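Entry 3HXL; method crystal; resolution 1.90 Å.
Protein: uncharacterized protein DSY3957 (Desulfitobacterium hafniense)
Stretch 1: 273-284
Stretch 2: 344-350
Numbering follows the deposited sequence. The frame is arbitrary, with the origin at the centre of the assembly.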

# COMPACT_ATOMS: atom_id res chain seq x y z
N ALA A 273 -4.77 4.73 5.51
CA ALA A 273 -5.55 5.94 5.76
C ALA A 273 -4.99 7.15 5.03
O ALA A 273 -5.73 8.01 4.54
CB ALA A 273 -5.62 6.21 7.27
N THR A 274 -3.67 7.23 4.99
CA THR A 274 -2.98 8.33 4.32
C THR A 274 -3.23 8.23 2.82
O THR A 274 -3.54 9.22 2.16
CB THR A 274 -1.46 8.26 4.60
OG1 THR A 274 -1.23 8.47 6.00
CG2 THR A 274 -0.70 9.30 3.80
N ALA A 275 -3.10 7.03 2.28
CA ALA A 275 -3.31 6.79 0.86
C ALA A 275 -4.77 7.06 0.49
O ALA A 275 -5.05 7.65 -0.55
CB ALA A 275 -2.94 5.35 0.52
N GLY A 276 -5.69 6.62 1.35
CA GLY A 276 -7.11 6.82 1.10
C GLY A 276 -7.62 8.23 1.32
O GLY A 276 -8.68 8.61 0.80
N ALA A 277 -6.88 9.02 2.10
CA ALA A 277 -7.28 10.39 2.38
C ALA A 277 -7.24 11.24 1.11
O ALA A 277 -6.33 11.11 0.29
CB ALA A 277 -6.34 11.00 3.44
N ARG A 278 -8.25 12.09 0.94
CA ARG A 278 -8.35 12.97 -0.23
C ARG A 278 -7.47 14.19 -0.01
O ARG A 278 -7.07 14.47 1.12
CB ARG A 278 -9.80 13.44 -0.44
CG ARG A 278 -10.85 12.35 -0.44
CD ARG A 278 -12.24 12.94 -0.67
NE ARG A 278 -13.30 12.03 -0.24
CZ ARG A 278 -13.51 10.82 -0.75
NH1 ARG A 278 -12.72 10.36 -1.72
NH2 ARG A 278 -14.50 10.06 -0.29
N VAL A 279 -7.18 14.93 -1.08
CA VAL A 279 -6.33 16.11 -0.96
C VAL A 279 -6.93 17.21 -0.09
O VAL A 279 -6.24 18.16 0.27
CB VAL A 279 -5.99 16.70 -2.35
CG1 VAL A 279 -5.16 15.70 -3.13
CG2 VAL A 279 -7.27 17.05 -3.11
N ASN A 280 -8.21 17.08 0.24
CA ASN A 280 -8.86 18.08 1.09
C ASN A 280 -9.16 17.51 2.47
O ASN A 280 -9.84 18.15 3.27
CB ASN A 280 -10.16 18.57 0.44
CG ASN A 280 -11.14 17.44 0.16
OD1 ASN A 280 -10.90 16.29 0.52
ND2 ASN A 280 -12.26 17.77 -0.48
N GLU A 281 -8.64 16.31 2.75
CA GLU A 281 -8.89 15.67 4.05
C GLU A 281 -7.65 15.50 4.92
O GLU A 281 -6.56 15.21 4.44
CB GLU A 281 -9.53 14.28 3.85
CG GLU A 281 -10.83 14.26 3.05
CD GLU A 281 -11.40 12.86 2.91
OE1 GLU A 281 -10.61 11.88 2.91
OE2 GLU A 281 -12.65 12.73 2.78
N SER A 282 -7.85 15.69 6.23
CA SER A 282 -6.78 15.54 7.21
C SER A 282 -7.18 14.44 8.18
O SER A 282 -8.35 14.31 8.53
CB SER A 282 -6.57 16.86 7.97
OG SER A 282 -5.80 16.64 9.14
N LEU A 283 -6.21 13.64 8.61
CA LEU A 283 -6.51 12.55 9.54
C LEU A 283 -6.62 13.02 10.99
O LEU A 283 -7.04 12.26 11.86
CB LEU A 283 -5.43 11.46 9.45
CG LEU A 283 -5.28 10.72 8.12
CD1 LEU A 283 -4.26 9.60 8.27
CD2 LEU A 283 -6.63 10.14 7.70
N THR A 284 -6.25 14.27 11.24
CA THR A 284 -6.30 14.82 12.59
C THR A 284 -7.64 14.58 13.28
O THR A 284 -8.70 14.93 12.77
CB THR A 284 -5.98 16.33 12.59
OG1 THR A 284 -4.65 16.53 12.09
CG2 THR A 284 -6.05 16.90 14.02
N ASN A 344 0.30 16.38 6.72
CA ASN A 344 0.09 15.44 5.62
C ASN A 344 -0.93 15.87 4.58
O ASN A 344 -0.81 15.51 3.41
CB ASN A 344 -0.20 14.06 6.19
CG ASN A 344 1.03 13.45 6.83
OD1 ASN A 344 2.12 13.53 6.25
ND2 ASN A 344 0.88 12.85 8.02
N ARG A 345 -1.93 16.65 4.99
CA ARG A 345 -2.91 17.13 4.02
C ARG A 345 -2.22 18.11 3.07
O ARG A 345 -2.53 18.15 1.89
CB ARG A 345 -4.10 17.82 4.71
CG ARG A 345 -4.98 18.56 3.70
CD ARG A 345 -6.35 18.91 4.26
NE ARG A 345 -6.27 19.61 5.53
CZ ARG A 345 -7.32 20.03 6.22
NH1 ARG A 345 -8.55 19.82 5.75
NH2 ARG A 345 -7.14 20.65 7.38
N VAL A 346 -1.29 18.91 3.60
CA VAL A 346 -0.57 19.85 2.75
C VAL A 346 0.23 19.04 1.73
O VAL A 346 0.25 19.35 0.54
CB VAL A 346 0.38 20.76 3.57
CG1 VAL A 346 1.31 21.55 2.64
CG2 VAL A 346 -0.45 21.73 4.41
N ILE A 347 0.87 17.98 2.21
CA ILE A 347 1.64 17.12 1.32
C ILE A 347 0.74 16.50 0.24
O ILE A 347 1.14 16.38 -0.92
CB ILE A 347 2.37 16.01 2.11
CG1 ILE A 347 3.40 16.64 3.06
CG2 ILE A 347 3.08 15.05 1.15
CD1 ILE A 347 4.38 17.58 2.38
N ARG A 348 -0.47 16.09 0.62
CA ARG A 348 -1.38 15.50 -0.36
C ARG A 348 -1.75 16.50 -1.46
O ARG A 348 -1.79 16.13 -2.63
CB ARG A 348 -2.67 14.99 0.30
CG ARG A 348 -2.52 13.66 1.06
CD ARG A 348 -3.88 13.11 1.54
NE ARG A 348 -4.35 13.66 2.81
CZ ARG A 348 -3.83 13.33 4.00
NH1 ARG A 348 -2.82 12.48 4.08
NH2 ARG A 348 -4.35 13.85 5.11
N VAL A 349 -2.02 17.74 -1.09
CA VAL A 349 -2.38 18.71 -2.12
C VAL A 349 -1.20 19.03 -3.03
O VAL A 349 -1.35 19.13 -4.25
CB VAL A 349 -2.97 20.00 -1.53
CG1 VAL A 349 -2.04 20.60 -0.51
CG2 VAL A 349 -3.26 20.99 -2.65
N LEU A 350 -0.01 19.17 -2.44
CA LEU A 350 1.18 19.47 -3.22
C LEU A 350 1.61 18.28 -4.07
O LEU A 350 2.01 18.46 -5.23
CB LEU A 350 2.32 19.91 -2.30
CG LEU A 350 2.07 21.20 -1.51
CD1 LEU A 350 3.36 21.60 -0.80
CD2 LEU A 350 1.62 22.32 -2.45
O HOH W 1 -2.04 11.31 6.43
O HOH W 2 -2.87 16.84 7.65

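The helix of residues 344–350 packs against the end of the helix 273–276 and the loop that follows it, and two arginines supply every direct hydrogen bond between them. Asn344, at the start, makes no contact within 4.5 Å. Arg345 points toward the loop; its NH1 donates to Asn280 O (3.3 Å), while Ser282 CB lies over one face of the guanidinium, 3.7 Å from Arg345 NE. The backbone contributes through a water, which accepts from Arg345 N (2.8 Å) and lies 3.3 Å from Ser282 OG. Val346 and Ile347 make no contact with the loop.

One turn on from Arg345, the buried Arg348 is the centre of the contact. Its NH2 donates to Glu281 O (2.7 Å), and NE makes weak bonds to Glu281 O (3.2 Å) and Arg278 O (3.3 Å). These carbonyls lie at the guanidinium edge, where its N–H groups point, whereas Ala277 CB covers one face, 3.4 Å from Arg348 NE; the apolar methyl suits this face, which offers no N–H to a partner. A second water accepts from Arg348 NH1 (2.7 Å) and donates to Thr274 OG1 (3.0 Å). Arg278 O also accepts from Glu281 N (2.9 Å) in the type I turn from Arg278 to Glu281, so this carbonyl serves both the turn and Arg348. Val279 adds apolar packing, its CB 4.1 Å from Val349 CA. Leu350 points away.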